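Local coordinates for protein type III restriction-modification enzyme EcoP15I Res subunit (Escherichia coli, PDB 4ZCF) that cleaves DNA downstream of its recognition site as the ATP-driven, helicase-type restriction subunit of a type III enzyme, acting together with the Mod subunits, at residues 121-126 and 183-188; 88-93 and 224-229. All coordinates share one frame; numbering follows the deposited sequence.

Overall arrangement
Both are buried contacts of a helix with a strand of the first of two parallel seven-stranded sheets, in the helicase-like region. Their centres lie about 12 Å apart. Contact 1 packs helix 117-128 on strand 180-186 through aliphatic side-chain carbons. Contact 2 joins the start of helix 90-105 to the end of strand 222-226 through charged side chains. Strand 109-113 runs between the two strands. The contacts touch each other where the ring of Phe-126 packs on Thr-91. Both reach the AMP: contact 1 meets mainly the ribose, with the Phe-126 ring near the base and Thr-123 near the phosphate; contact 2 meets the phosphate and base. Contact 1 also reaches the bound DNA, through Asn-187.

Contact 1: residues 121-126 and 183-188; sequences AGTVNF and VLVINS. With AMP (adenosine monophosphate), chain H; nucleotides of chain E.
Val-124 lays its CG2 methyl over the branched end of Val-185. CG2 of Val-124 comes to 3.8 Å from CG1 of Val-185. The same methyl also faces the CB and CG2 of Val-185, so one methyl meets the whole isopropyl group. The two side chains cross obliquely. Thr-123 adds a looser touch from its methyl: CG2 of Thr-123 is 4.3 Å from CG1 of Val-185. No hydrogen bond joins the two segments.

The two branches of Thr-123 do different work. CG2 stands anti to the backbone N and is turned to the strand. OG1 lies beside that N (chi1 -59°), where it hydrogen-bonds to the carbonyl oxygen of Ile-119, one turn back in the helix. OG1 of Thr-123 is also 3.3 Å from O3P of AMP.

The helix serves the nucleotide directly. The ribose hydroxyl O3' of AMP gives a weak hydrogen bond of 3.0 Å to the carbonyl O of Gly-122. Phe-126 puts one ring face under the ribose, with CD2 of Phe-126 3.8 Å from C2' of AMP. The adenine begins over the rim of that same ring.

Beyond the strand, Asn-187 stands at the N-cap position of helix 188-191 and turns its amide to the DNA. Its ND2 donates to OP1 of DT6 of chain E at 3.1 Å, nearly straight at 162°. Lys-120 NZ hydrogen-bonds to OD1 of Asn-187, consistent with the nitrogen end being the one turned to the phosphate.

Helix 117-128 thus rests on two sheet strands, 180-186 through Val-185 and 143-148 through Val-148. Thr-123 and Phe-126 also pack against helix 90-105, while strand 109-113 pairs with 180-186 along its other edge.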
ATOM      1  N   ALA C 121       6.777   4.219 -19.951  1.00 44.50           N
ATOM      2  CA  ALA C 121       7.730   4.854 -19.033  1.00 44.34           C
ATOM      3  C   ALA C 121       8.042   6.310 -19.420  1.00 50.25           C
ATOM      4  O   ALA C 121       8.073   7.173 -18.541  1.00 51.32           O
ATOM      5  CB  ALA C 121       9.003   4.027 -18.933  1.00 44.69           C
ATOM      6  N   GLY C 122       8.220   6.569 -20.717  1.00 46.18           N
ATOM      7  CA  GLY C 122       8.489   7.896 -21.262  1.00 45.52           C
ATOM      8  C   GLY C 122       7.297   8.832 -21.198  1.00 48.59           C
ATOM      9  O   GLY C 122       7.464  10.015 -20.905  1.00 48.35           O
ATOM     10  N   THR C 123       6.081   8.313 -21.467  1.00 44.48           N
ATOM     11  CA  THR C 123       4.822   9.086 -21.409  1.00 43.54           C
ATOM     12  C   THR C 123       4.539   9.509 -19.958  1.00 43.52           C
ATOM     13  O   THR C 123       4.237  10.671 -19.711  1.00 41.95           O
ATOM     14  CB  THR C 123       3.651   8.294 -22.066  1.00 51.40           C
ATOM     15  OG1 THR C 123       3.982   8.023 -23.432  1.00 57.33           O
ATOM     16  CG2 THR C 123       2.326   9.028 -22.007  1.00 46.83           C
ATOM     17  N   VAL C 124       4.669   8.564 -19.007  1.00 38.45           N
ATOM     18  CA  VAL C 124       4.446   8.802 -17.582  1.00 37.74           C
ATOM     19  C   VAL C 124       5.463   9.805 -17.008  1.00 44.69           C
ATOM     20  O   VAL C 124       5.056  10.766 -16.357  1.00 47.65           O
ATOM     21  CB  VAL C 124       4.338   7.460 -16.806  1.00 39.69           C
ATOM     22  CG1 VAL C 124       4.361   7.658 -15.298  1.00 38.14           C
ATOM     23  CG2 VAL C 124       3.078   6.700 -17.232  1.00 39.20           C
ATOM     24  N   ASN C 125       6.752   9.632 -17.313  1.00 40.37           N
ATOM     25  CA  ASN C 125       7.834  10.521 -16.893  1.00 40.65           C
ATOM     26  C   ASN C 125       7.489  11.969 -17.242  1.00 46.27           C
ATOM     27  O   ASN C 125       7.477  12.833 -16.366  1.00 46.97           O
ATOM     28  CB  ASN C 125       9.143  10.090 -17.585  1.00 43.11           C
ATOM     29  CG  ASN C 125      10.408  10.616 -16.959  1.00 60.25           C
ATOM     30  OD1 ASN C 125      11.071   9.930 -16.177  1.00 59.84           O
ATOM     31  ND2 ASN C 125      10.791  11.831 -17.317  1.00 45.84           N
ATOM     32  N   PHE C 126       7.147  12.211 -18.516  1.00 43.19           N
ATOM     33  CA  PHE C 126       6.756  13.514 -19.046  1.00 42.35           C
ATOM     34  C   PHE C 126       5.534  14.084 -18.324  1.00 45.31           C
ATOM     35  O   PHE C 126       5.566  15.240 -17.921  1.00 45.64           O
ATOM     36  CB  PHE C 126       6.494  13.394 -20.558  1.00 44.00           C
ATOM     37  CG  PHE C 126       6.338  14.698 -21.316  1.00 45.50           C
ATOM     38  CD1 PHE C 126       7.145  15.796 -21.024  1.00 46.71           C
ATOM     39  CD2 PHE C 126       5.435  14.803 -22.371  1.00 47.34           C
ATOM     40  CE1 PHE C 126       7.005  16.989 -21.729  1.00 47.19           C
ATOM     41  CE2 PHE C 126       5.313  15.991 -23.092  1.00 49.38           C
ATOM     42  CZ  PHE C 126       6.091  17.076 -22.761  1.00 47.19           C
ATOM     43  N   VAL C 183      -6.111  11.074 -15.737  1.00 43.56           N
ATOM     44  CA  VAL C 183      -5.613  10.324 -16.891  1.00 43.70           C
ATOM     45  C   VAL C 183      -5.058   8.898 -16.627  1.00 45.70           C
ATOM     46  O   VAL C 183      -4.147   8.712 -15.820  1.00 46.26           O
ATOM     47  CB  VAL C 183      -4.738  11.202 -17.839  1.00 48.24           C
ATOM     48  CG1 VAL C 183      -3.433  11.631 -17.186  1.00 48.24           C
ATOM     49  CG2 VAL C 183      -4.481  10.500 -19.157  1.00 47.95           C
ATOM     50  N   LEU C 184      -5.630   7.908 -17.321  1.00 40.33           N
ATOM     51  CA  LEU C 184      -5.224   6.511 -17.252  1.00 39.18           C
ATOM     52  C   LEU C 184      -4.219   6.146 -18.338  1.00 42.19           C
ATOM     53  O   LEU C 184      -4.571   6.090 -19.515  1.00 42.88           O
ATOM     54  CB  LEU C 184      -6.429   5.558 -17.299  1.00 38.62           C
ATOM     55  CG  LEU C 184      -6.115   4.100 -16.937  1.00 43.99           C
ATOM     56  CD1 LEU C 184      -5.999   3.913 -15.443  1.00 44.71           C
ATOM     57  CD2 LEU C 184      -7.170   3.166 -17.472  1.00 47.39           C
ATOM     58  N   VAL C 185      -2.980   5.876 -17.943  1.00 37.34           N
ATOM     59  CA  VAL C 185      -1.943   5.428 -18.872  1.00 37.17           C
ATOM     60  C   VAL C 185      -1.875   3.879 -18.776  1.00 44.23           C
ATOM     61  O   VAL C 185      -1.685   3.331 -17.686  1.00 43.40           O
ATOM     62  CB  VAL C 185      -0.574   6.111 -18.631  1.00 39.12           C
ATOM     63  CG1 VAL C 185       0.389   5.838 -19.785  1.00 37.84           C
ATOM     64  CG2 VAL C 185      -0.744   7.614 -18.409  1.00 38.74           C
ATOM     65  N   ILE C 186      -2.090   3.194 -19.919  1.00 43.22           N
ATOM     66  CA  ILE C 186      -2.129   1.723 -20.061  1.00 42.88           C
ATOM     67  C   ILE C 186      -1.447   1.274 -21.370  1.00 47.13           C
ATOM     68  O   ILE C 186      -1.602   1.926 -22.404  1.00 46.52           O
ATOM     69  CB  ILE C 186      -3.610   1.201 -19.959  1.00 44.96           C
ATOM     70  CG1 ILE C 186      -3.675  -0.340 -19.859  1.00 44.48           C
ATOM     71  CG2 ILE C 186      -4.493   1.747 -21.109  1.00 44.64           C
ATOM     72  CD1 ILE C 186      -4.984  -0.904 -19.300  1.00 49.70           C
ATOM     73  N   ASN C 187      -0.698   0.167 -21.307  1.00 44.69           N
ATOM     74  CA  ASN C 187      -0.011  -0.432 -22.455  1.00 44.27           C
ATOM     75  C   ASN C 187      -0.862  -1.560 -23.057  1.00 46.93           C
ATOM     76  O   ASN C 187      -1.923  -1.855 -22.517  1.00 47.03           O
ATOM     77  CB  ASN C 187       1.416  -0.880 -22.104  1.00 44.57           C
ATOM     78  CG  ASN C 187       1.500  -1.945 -21.043  1.00 53.61           C
ATOM     79  OD1 ASN C 187       0.999  -1.781 -19.919  1.00 51.58           O
ATOM     80  ND2 ASN C 187       2.147  -3.055 -21.379  1.00 34.98           N
ATOM     81  N   SER C 188      -0.450  -2.115 -24.206  1.00 43.51           N
ATOM     82  CA  SER C 188      -1.171  -3.173 -24.930  1.00 44.12           C
ATOM     83  C   SER C 188      -1.279  -4.490 -24.163  1.00 49.11           C
ATOM     84  O   SER C 188      -2.338  -5.136 -24.211  1.00 49.19           O
ATOM     85  CB  SER C 188      -0.530  -3.421 -26.287  1.00 48.30           C
ATOM     86  OG  SER C 188      -0.625  -2.249 -27.072  1.00 62.34           O
TER
HETATM   87  P   AMP H1001       6.120   8.894 -27.385  1.00149.65           P
HETATM   88  O1P AMP H1001       6.215   7.574 -28.053  1.00149.75           O
HETATM   89  O2P AMP H1001       5.588   9.780 -28.450  1.00150.01           O
HETATM   90  O3P AMP H1001       4.982   8.754 -26.442  1.00150.41           O
HETATM   91  O5' AMP H1001       7.467   9.371 -26.676  1.00146.20           O
HETATM   92  C5' AMP H1001       8.066  10.605 -27.030  1.00142.34           C
HETATM   93  C4' AMP H1001       8.723  11.260 -25.857  1.00137.95           C
HETATM   94  O4' AMP H1001       9.309  12.532 -26.246  1.00136.59           O
HETATM   95  C3' AMP H1001       7.718  11.582 -24.806  1.00135.05           C
HETATM   96  O3' AMP H1001       7.654  10.500 -23.878  1.00133.05           O
HETATM   97  C2' AMP H1001       8.161  12.849 -24.195  1.00135.17           C
HETATM   98  O2' AMP H1001       8.985  12.600 -23.048  1.00135.54           O
HETATM   99  C1' AMP H1001       8.995  13.529 -25.231  1.00135.26           C
HETATM  100  N9  AMP H1001       8.406  14.681 -25.786  1.00133.99           N
HETATM  101  C8  AMP H1001       7.328  14.646 -26.545  1.00133.10           C
HETATM  102  N7  AMP H1001       7.023  15.905 -26.964  1.00131.98           N
HETATM  103  C5  AMP H1001       8.076  16.775 -26.422  1.00131.72           C
HETATM  104  C6  AMP H1001       8.423  18.155 -26.440  1.00129.99           C
HETATM  105  N6  AMP H1001       7.627  19.096 -27.142  1.00128.94           N
HETATM  106  N1  AMP H1001       9.530  18.560 -25.766  1.00129.48           N
HETATM  107  C2  AMP H1001      10.291  17.713 -25.088  1.00129.84           C
HETATM  108  N3  AMP H1001      10.028  16.410 -25.025  1.00130.84           N
HETATM  109  C4  AMP H1001       8.957  15.879 -25.659  1.00132.55           C
ATOM    110  P    DT E   6       3.196  -6.063 -19.039  1.00 47.75           P
ATOM    111  OP1  DT E   6       2.319  -4.880 -18.915  1.00 48.54           O
ATOM    112  OP2  DT E   6       4.325  -6.198 -18.103  1.00 48.31           O
ATOM    113  O5'  DT E   6       2.332  -7.374 -18.855  1.00 47.48           O
ATOM    114  C5'  DT E   6       1.280  -7.829 -19.680  1.00 47.81           C
ATOM    115  C4'  DT E   6       0.755  -9.169 -19.169  1.00 47.64           C
ATOM    116  O4'  DT E   6       1.570 -10.269 -19.636  1.00 46.27           O
ATOM    117  C3'  DT E   6       0.701  -9.297 -17.653  1.00 49.01           C
ATOM    118  O3'  DT E   6      -0.609  -9.649 -17.289  1.00 51.90           O
ATOM    119  C2'  DT E   6       1.774 -10.324 -17.285  1.00 47.50           C
ATOM    120  C1'  DT E   6       1.893 -11.135 -18.569  1.00 45.67           C
ATOM    121  N1   DT E   6       3.224 -11.771 -18.851  1.00 43.16           N
ATOM    122  C2   DT E   6       3.239 -13.071 -19.299  1.00 42.32           C
ATOM    123  O2   DT E   6       2.230 -13.740 -19.412  1.00 43.26           O
ATOM    124  N3   DT E   6       4.488 -13.567 -19.597  1.00 41.18           N
ATOM    125  C4   DT E   6       5.716 -12.916 -19.483  1.00 40.95           C
ATOM    126  O4   DT E   6       6.776 -13.498 -19.764  1.00 41.71           O
ATOM    127  C5   DT E   6       5.635 -11.547 -19.050  1.00 40.28           C
ATOM    128  C7   DT E   6       6.898 -10.739 -18.924  1.00 38.77           C
ATOM    129  C6   DT E   6       4.409 -11.049 -18.766  1.00 41.87           C
TER

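Contact 2: residues 88-93 and 224-229; sequences TGKTYT and IIDEPH. With AMP (adenosine monophosphate), chain H.
Lys-90 NZ makes a salt bridge of 2.9 Å to OE1 of Glu-227. The ammonium sits above the carboxylate plane, 47° out of it. The two side chains meet at about a right angle. The lysine chain turns at its last bond (chi4 -89°), which brings NZ to the glutamate. The same OE1 lies in plane at the edge of the His-229 ring. With an alanine in place of Glu-227 the carboxylate is gone, and the Lys-90 ammonium would probably lose its mate and be free to turn.

Segment 88-93 holds the end of the P-loop (Walker A), and 226-229, Asp-Glu-Pro-His, is the DEAD-like motif II. Both touch the AMP phosphate. OG1 of Thr-91 is 2.7 Å from O2P of AMP, and CE of Lys-90 is 3.5 Å from that oxygen. OD2 of Asp-226 lies 3.0 Å from O3P of AMP and is hydrogen-bonded to the hydroxyl of Tyr-94. CA of Gly-89 comes to 3.4 Å from N7 of AMP, obliquely beside the base. The carbonyl O of Gly-89 takes bonds from both N and OG1 of Thr-93, from opposite faces of its plane, and so ties the first turn of the helix.

Strand 222-226 lies in the sheet between strands 109-113 and 248-253. Helix 117-128 closes over the site, with Ile-119 on Asp-226 and Glu-227, and Phe-126 on Thr-91.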
ATOM      1  N   THR C  88       8.702  15.653 -33.513  1.00 58.29           N
ATOM      2  CA  THR C  88       7.894  16.868 -33.726  1.00 57.32           C
ATOM      3  C   THR C  88       6.987  17.239 -32.538  1.00 58.24           C
ATOM      4  O   THR C  88       6.215  18.202 -32.628  1.00 57.59           O
ATOM      5  CB  THR C  88       7.146  16.849 -35.081  1.00 67.02           C
ATOM      6  OG1 THR C  88       6.129  15.850 -35.070  1.00 68.44           O
ATOM      7  CG2 THR C  88       8.077  16.679 -36.281  1.00 65.27           C
ATOM      8  N   GLY C  89       7.096  16.475 -31.450  1.00 52.35           N
ATOM      9  CA  GLY C  89       6.337  16.681 -30.220  1.00 51.28           C
ATOM     10  C   GLY C  89       4.874  16.266 -30.253  1.00 52.45           C
ATOM     11  O   GLY C  89       4.011  17.059 -29.849  1.00 50.93           O
ATOM     12  N   LYS C  90       4.574  15.019 -30.719  1.00 47.27           N
ATOM     13  CA  LYS C  90       3.185  14.533 -30.780  1.00 47.38           C
ATOM     14  C   LYS C  90       2.566  14.305 -29.384  1.00 52.34           C
ATOM     15  O   LYS C  90       1.354  14.479 -29.214  1.00 53.36           O
ATOM     16  CB  LYS C  90       3.016  13.305 -31.702  1.00 49.56           C
ATOM     17  CG  LYS C  90       3.761  12.035 -31.277  1.00 51.88           C
ATOM     18  CD  LYS C  90       3.013  10.782 -31.687  1.00 54.17           C
ATOM     19  CE  LYS C  90       3.853   9.540 -31.517  1.00 68.96           C
ATOM     20  NZ  LYS C  90       4.650   9.235 -32.745  1.00 84.68           N
ATOM     21  N   THR C  91       3.419  13.948 -28.394  1.00 46.34           N
ATOM     22  CA  THR C  91       3.069  13.716 -26.998  1.00 44.92           C
ATOM     23  C   THR C  91       2.595  15.025 -26.384  1.00 48.53           C
ATOM     24  O   THR C  91       1.483  15.070 -25.867  1.00 48.75           O
ATOM     25  CB  THR C  91       4.245  13.051 -26.257  1.00 49.14           C
ATOM     26  OG1 THR C  91       4.711  11.945 -27.025  1.00 45.39           O
ATOM     27  CG2 THR C  91       3.874  12.570 -24.871  1.00 47.09           C
ATOM     28  N   TYR C  92       3.409  16.099 -26.473  1.00 45.18           N
ATOM     29  CA  TYR C  92       3.020  17.427 -25.991  1.00 44.67           C
ATOM     30  C   TYR C  92       1.663  17.869 -26.597  1.00 50.57           C
ATOM     31  O   TYR C  92       0.813  18.385 -25.864  1.00 51.37           O
ATOM     32  CB  TYR C  92       4.101  18.473 -26.303  1.00 45.01           C
ATOM     33  CG  TYR C  92       3.666  19.884 -25.958  1.00 47.02           C
ATOM     34  CD1 TYR C  92       3.750  20.362 -24.656  1.00 48.94           C
ATOM     35  CD2 TYR C  92       3.139  20.730 -26.931  1.00 47.54           C
ATOM     36  CE1 TYR C  92       3.323  21.649 -24.330  1.00 50.21           C
ATOM     37  CE2 TYR C  92       2.704  22.014 -26.616  1.00 47.76           C
ATOM     38  CZ  TYR C  92       2.794  22.469 -25.313  1.00 55.46           C
ATOM     39  OH  TYR C  92       2.337  23.729 -25.004  1.00 58.17           O
ATOM     40  N   THR C  93       1.478  17.664 -27.934  1.00 45.80           N
ATOM     41  CA  THR C  93       0.275  18.011 -28.690  1.00 44.89           C
ATOM     42  C   THR C  93      -0.977  17.299 -28.159  1.00 47.95           C
ATOM     43  O   THR C  93      -1.973  17.967 -27.898  1.00 47.97           O
ATOM     44  CB  THR C  93       0.510  17.838 -30.201  1.00 52.93           C
ATOM     45  OG1 THR C  93       1.546  18.733 -30.632  1.00 54.35           O
ATOM     46  CG2 THR C  93      -0.749  18.073 -31.019  1.00 45.99           C
ATOM     47  N   ILE C 224      -6.910   8.231 -26.399  1.00 43.37           N
ATOM     48  CA  ILE C 224      -5.755   8.618 -27.198  1.00 43.70           C
ATOM     49  C   ILE C 224      -4.974   7.347 -27.568  1.00 51.15           C
ATOM     50  O   ILE C 224      -4.667   6.542 -26.687  1.00 52.17           O
ATOM     51  CB  ILE C 224      -4.837   9.604 -26.405  1.00 46.46           C
ATOM     52  CG1 ILE C 224      -5.596  10.840 -25.829  1.00 47.22           C
ATOM     53  CG2 ILE C 224      -3.542   9.974 -27.164  1.00 45.18           C
ATOM     54  CD1 ILE C 224      -6.131  11.879 -26.815  1.00 52.94           C
ATOM     55  N   ILE C 225      -4.616   7.190 -28.851  1.00 48.35           N
ATOM     56  CA  ILE C 225      -3.792   6.082 -29.312  1.00 48.17           C
ATOM     57  C   ILE C 225      -2.453   6.588 -29.842  1.00 52.96           C
ATOM     58  O   ILE C 225      -2.417   7.355 -30.810  1.00 52.13           O
ATOM     59  CB  ILE C 225      -4.530   5.071 -30.235  1.00 51.35           C
ATOM     60  CG1 ILE C 225      -5.330   4.082 -29.369  1.00 52.00           C
ATOM     61  CG2 ILE C 225      -3.544   4.271 -31.118  1.00 50.54           C
ATOM     62  CD1 ILE C 225      -6.682   4.241 -29.412  1.00 55.81           C
ATOM     63  N   ASP C 226      -1.359   6.171 -29.157  1.00 49.73           N
ATOM     64  CA  ASP C 226       0.036   6.479 -29.452  1.00 49.56           C
ATOM     65  C   ASP C 226       0.565   5.371 -30.358  1.00 54.34           C
ATOM     66  O   ASP C 226       0.491   4.194 -29.990  1.00 53.33           O
ATOM     67  CB  ASP C 226       0.838   6.537 -28.139  1.00 51.54           C
ATOM     68  CG  ASP C 226       2.088   7.392 -28.183  1.00 60.72           C
ATOM     69  OD1 ASP C 226       2.991   7.075 -28.971  1.00 61.36           O
ATOM     70  OD2 ASP C 226       2.191   8.329 -27.370  1.00 68.17           O
ATOM     71  N   GLU C 227       1.092   5.746 -31.542  1.00 53.13           N
ATOM     72  CA  GLU C 227       1.602   4.843 -32.602  1.00 53.98           C
ATOM     73  C   GLU C 227       0.453   3.902 -33.038  1.00 57.58           C
ATOM     74  O   GLU C 227       0.383   2.772 -32.557  1.00 56.74           O
ATOM     75  CB  GLU C 227       2.889   4.076 -32.188  1.00 55.67           C
ATOM     76  CG  GLU C 227       3.898   4.867 -31.358  1.00 66.03           C
ATOM     77  CD  GLU C 227       4.789   5.882 -32.051  1.00 96.73           C
ATOM     78  OE1 GLU C 227       4.422   6.381 -33.141  1.00 94.55           O
ATOM     79  OE2 GLU C 227       5.849   6.212 -31.468  1.00 95.10           O
ATOM     80  N   PRO C 228      -0.519   4.382 -33.866  1.00 54.77           N
ATOM     81  CA  PRO C 228      -1.694   3.548 -34.179  1.00 54.90           C
ATOM     82  C   PRO C 228      -1.438   2.321 -35.026  1.00 61.08           C
ATOM     83  O   PRO C 228      -2.311   1.457 -35.113  1.00 61.77           O
ATOM     84  CB  PRO C 228      -2.661   4.531 -34.844  1.00 56.44           C
ATOM     85  CG  PRO C 228      -1.803   5.579 -35.410  1.00 60.19           C
ATOM     86  CD  PRO C 228      -0.614   5.705 -34.519  1.00 55.83           C
ATOM     87  N   HIS C 229      -0.248   2.255 -35.649  1.00 58.11           N
ATOM     88  CA  HIS C 229       0.211   1.162 -36.494  1.00 58.30           C
ATOM     89  C   HIS C 229       0.518  -0.104 -35.679  1.00 63.42           C
ATOM     90  O   HIS C 229       0.712  -1.170 -36.260  1.00 64.15           O
ATOM     91  CB  HIS C 229       1.443   1.604 -37.304  1.00 58.97           C
ATOM     92  CG  HIS C 229       2.633   2.010 -36.482  1.00 62.28           C
ATOM     93  ND1 HIS C 229       3.748   1.193 -36.372  1.00 63.96           N
ATOM     94  CD2 HIS C 229       2.874   3.167 -35.817  1.00 64.07           C
ATOM     95  CE1 HIS C 229       4.620   1.868 -35.635  1.00 63.29           C
ATOM     96  NE2 HIS C 229       4.140   3.063 -35.280  1.00 63.61           N
TER
HETATM   97  P   AMP H1001       6.120   8.894 -27.385  1.00149.65           P
HETATM   98  O1P AMP H1001       6.215   7.574 -28.053  1.00149.75           O
HETATM   99  O2P AMP H1001       5.588   9.780 -28.450  1.00150.01           O
HETATM  100  O3P AMP H1001       4.982   8.754 -26.442  1.00150.41           O
HETATM  101  O5' AMP H1001       7.467   9.371 -26.676  1.00146.20           O
HETATM  102  C5' AMP H1001       8.066  10.605 -27.030  1.00142.34           C
HETATM  103  C4' AMP H1001       8.723  11.260 -25.857  1.00137.95           C
HETATM  104  O4' AMP H1001       9.309  12.532 -26.246  1.00136.59           O
HETATM  105  C3' AMP H1001       7.718  11.582 -24.806  1.00135.05           C
HETATM  106  O3' AMP H1001       7.654  10.500 -23.878  1.00133.05           O
HETATM  107  C2' AMP H1001       8.161  12.849 -24.195  1.00135.17           C
HETATM  108  O2' AMP H1001       8.985  12.600 -23.048  1.00135.54           O
HETATM  109  C1' AMP H1001       8.995  13.529 -25.231  1.00135.26           C
HETATM  110  N9  AMP H1001       8.406  14.681 -25.786  1.00133.99           N
HETATM  111  C8  AMP H1001       7.328  14.646 -26.545  1.00133.10           C
HETATM  112  N7  AMP H1001       7.023  15.905 -26.964  1.00131.98           N
HETATM  113  C5  AMP H1001       8.076  16.775 -26.422  1.00131.72           C
HETATM  114  C6  AMP H1001       8.423  18.155 -26.440  1.00129.99           C
HETATM  115  N6  AMP H1001       7.627  19.096 -27.142  1.00128.94           N
HETATM  116  N1  AMP H1001       9.530  18.560 -25.766  1.00129.48           N
HETATM  117  C2  AMP H1001      10.291  17.713 -25.088  1.00129.84           C
HETATM  118  N3  AMP H1001      10.028  16.410 -25.025  1.00130.84           N
HETATM  119  C4  AMP H1001       8.957  15.879 -25.659  1.00132.55           C